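Local coordinates for suppressor of fused homolog (Drosophila melanogaster, PDB 6LPH), which probably binds DNA-binding transcription factors and sequesters them, the piece here being the part that carries the N-terminal SUFU family domain, at residues A[211-214]-A[215-219]. Sequence-based numbering, arbitrary orientation.
Sequences NGRG and VLNFL
Asn211 and Val215 begin a run of i to i+4 bonds along the last turns of helix 201-219, which is kinked at Arg213 and Gly214. Val215 N reaches Asn211 O at 3.1 Å, in the carbonyl plane; Leu216 N to Gly212 O (2.9 Å), Asn217 N to Arg213 O and Phe218 N to Gly214 O continue the pattern. At the kink Gly214 N lacks its bond to the turn before, and a side chain stands in: Asn211 OD1 accepts from Gly214 N at 2.7 Å, the donor 42° above the amide's carbonyl plane. The short Asn211 side chain brings its amide oxygen back to the backbone N three residues on, which suits an Asx motif.

The apolar side chains fold back over the same carbonyls. CG2 of Val215 lies beside Asn211 O, while Leu216 brings CG to 3.3 Å from Gly212 O; both residues are buried and also pack on Leu174 of strand 172-186, joining the helix to the sheet. With CG anti to its carbonyl carbon (chi1 -71°), Phe218 lays one ring face over Gly214 O, which sits 3.4 Å above the ring plane toward its rim. The ring also meets Trp210 and Val240. Trading Phe218 for an alanine removes the ring, which is likely to uncover Gly214 O and leave a gap beside both neighbours.

Arg213 and Asn217 are exposed, which suits their polar ends: the guanidinium leaves for a weak bond to Phe152 O, and Asn217 OD1 weakly meets Arg220 NH1. The Asn217 amide approaches just the base of the arginine, ND2 of Asn217 lying 4.3 Å from Arg213 CG and 3.5 Å from Arg213 O.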
ATOM      1  N   ASN A 211      -4.201   2.141  21.636  1.00 22.67           N
ATOM      2  CA  ASN A 211      -3.726   0.998  20.831  1.00 27.02           C
ATOM      3  C   ASN A 211      -4.185   0.929  19.376  1.00 19.07           C
ATOM      4  O   ASN A 211      -5.358   1.140  19.064  1.00 20.20           O
ATOM      5  CB  ASN A 211      -3.747  -0.357  21.601  1.00 34.36           C
ATOM      6  CG  ASN A 211      -4.931  -1.245  21.265  1.00 33.48           C
ATOM      7  OD1 ASN A 211      -5.020  -1.812  20.179  1.00 28.67           O
ATOM      8  ND2 ASN A 211      -5.794  -1.450  22.243  1.00 42.37           N
ATOM      9  N   GLY A 212      -3.228   0.652  18.500  1.00 16.12           N
ATOM     10  CA  GLY A 212      -3.441   0.680  17.061  1.00 16.52           C
ATOM     11  C   GLY A 212      -4.480  -0.300  16.566  1.00 15.90           C
ATOM     12  O   GLY A 212      -5.298   0.041  15.726  1.00 16.35           O
ATOM     13  N   ARG A 213      -4.437  -1.525  17.087  1.00 16.62           N
ATOM     14  CA  ARG A 213      -5.380  -2.563  16.707  1.00 18.32           C
ATOM     15  C   ARG A 213      -6.802  -2.177  17.108  1.00 16.78           C
ATOM     16  O   ARG A 213      -7.754  -2.364  16.337  1.00 17.81           O
ATOM     17  CB  ARG A 213      -4.938  -3.849  17.394  1.00 25.00           C
ATOM     18  CG  ARG A 213      -5.759  -5.070  17.089  1.00 31.48           C
ATOM     19  CD  ARG A 213      -5.184  -6.287  17.823  1.00 38.89           C
ATOM     20  NE  ARG A 213      -3.730  -6.236  17.979  1.00 43.80           N
ATOM     21  CZ  ARG A 213      -2.851  -6.372  16.989  1.00 45.40           C
ATOM     22  NH1 ARG A 213      -3.265  -6.551  15.741  1.00 44.00           N
ATOM     23  NH2 ARG A 213      -1.549  -6.318  17.249  1.00 47.85           N
ATOM     24  N   GLY A 214      -6.944  -1.603  18.300  1.00 16.62           N
ATOM     25  CA  GLY A 214      -8.255  -1.132  18.782  1.00 16.73           C
ATOM     26  C   GLY A 214      -8.823  -0.006  17.903  1.00 17.03           C
ATOM     27  O   GLY A 214     -10.029   0.029  17.620  1.00 16.60           O
ATOM     28  N   VAL A 215      -7.968   0.911  17.454  1.00 16.19           N
ATOM     29  CA  VAL A 215      -8.412   1.946  16.486  1.00 16.04           C
ATOM     30  C   VAL A 215      -8.784   1.329  15.113  1.00 15.26           C
ATOM     31  O   VAL A 215      -9.801   1.712  14.510  1.00 14.37           O
ATOM     32  CB  VAL A 215      -7.376   3.093  16.321  1.00 16.19           C
ATOM     33  CG1 VAL A 215      -7.847   4.097  15.283  1.00 16.56           C
ATOM     34  CG2 VAL A 215      -7.120   3.789  17.654  1.00 15.54           C
ATOM     35  N   LEU A 216      -7.973   0.391  14.617  1.00 14.18           N
ATOM     36  CA  LEU A 216      -8.306  -0.298  13.347  1.00 14.21           C
ATOM     37  C   LEU A 216      -9.651  -1.014  13.455  1.00 15.77           C
ATOM     38  O   LEU A 216     -10.450  -1.000  12.506  1.00 15.36           O
ATOM     39  CB  LEU A 216      -7.235  -1.316  12.966  1.00 15.46           C
ATOM     40  CG  LEU A 216      -5.902  -0.689  12.549  1.00 15.46           C
ATOM     41  CD1 LEU A 216      -4.802  -1.731  12.437  1.00 16.92           C
ATOM     42  CD2 LEU A 216      -6.023   0.146  11.269  1.00 14.31           C
ATOM     43  N   ASN A 217      -9.898  -1.621  14.619  1.00 15.94           N
ATOM     44  CA  ASN A 217     -11.144  -2.325  14.856  1.00 17.95           C
ATOM     45  C   ASN A 217     -12.329  -1.387  14.786  1.00 18.71           C
ATOM     46  O   ASN A 217     -13.380  -1.768  14.231  1.00 19.71           O
ATOM     47  CB  ASN A 217     -11.141  -3.029  16.209  1.00 21.71           C
ATOM     48  CG  ASN A 217     -10.452  -4.381  16.169  1.00 29.04           C
ATOM     49  OD1 ASN A 217     -10.319  -4.996  15.105  1.00 34.18           O
ATOM     50  ND2 ASN A 217     -10.010  -4.861  17.338  1.00 37.37           N
ATOM     51  N   PHE A 218     -12.156  -0.169  15.323  1.00 16.92           N
ATOM     52  CA  PHE A 218     -13.195   0.877  15.227  1.00 17.99           C
ATOM     53  C   PHE A 218     -13.480   1.233  13.771  1.00 17.77           C
ATOM     54  O   PHE A 218     -14.643   1.303  13.364  1.00 17.76           O
ATOM     55  CB  PHE A 218     -12.779   2.170  15.952  1.00 20.02           C
ATOM     56  CG  PHE A 218     -12.763   2.076  17.454  1.00 21.55           C
ATOM     57  CD1 PHE A 218     -13.550   1.133  18.144  1.00 23.61           C
ATOM     58  CD2 PHE A 218     -11.968   2.971  18.196  1.00 21.19           C
ATOM     59  CE1 PHE A 218     -13.531   1.076  19.540  1.00 24.67           C
ATOM     60  CE2 PHE A 218     -11.956   2.925  19.592  1.00 24.21           C
ATOM     61  CZ  PHE A 218     -12.725   1.966  20.257  1.00 28.02           C
ATOM     62  N   LEU A 219     -12.412   1.470  12.998  1.00 15.33           N
ATOM     63  CA  LEU A 219     -12.511   1.827  11.570  1.00 15.56           C
ATOM     64  C   LEU A 219     -13.236   0.788  10.711  1.00 14.95           C
ATOM     65  O   LEU A 219     -13.957   1.141   9.772  1.00 14.93           O
ATOM     66  CB  LEU A 219     -11.115   2.108  10.991  1.00 14.96           C
ATOM     67  CG  LEU A 219     -10.332   3.298  11.584  1.00 15.16           C
ATOM     68  CD1 LEU A 219      -8.878   3.269  11.121  1.00 16.28           C
ATOM     69  CD2 LEU A 219     -10.973   4.621  11.189  1.00 16.67           C
TER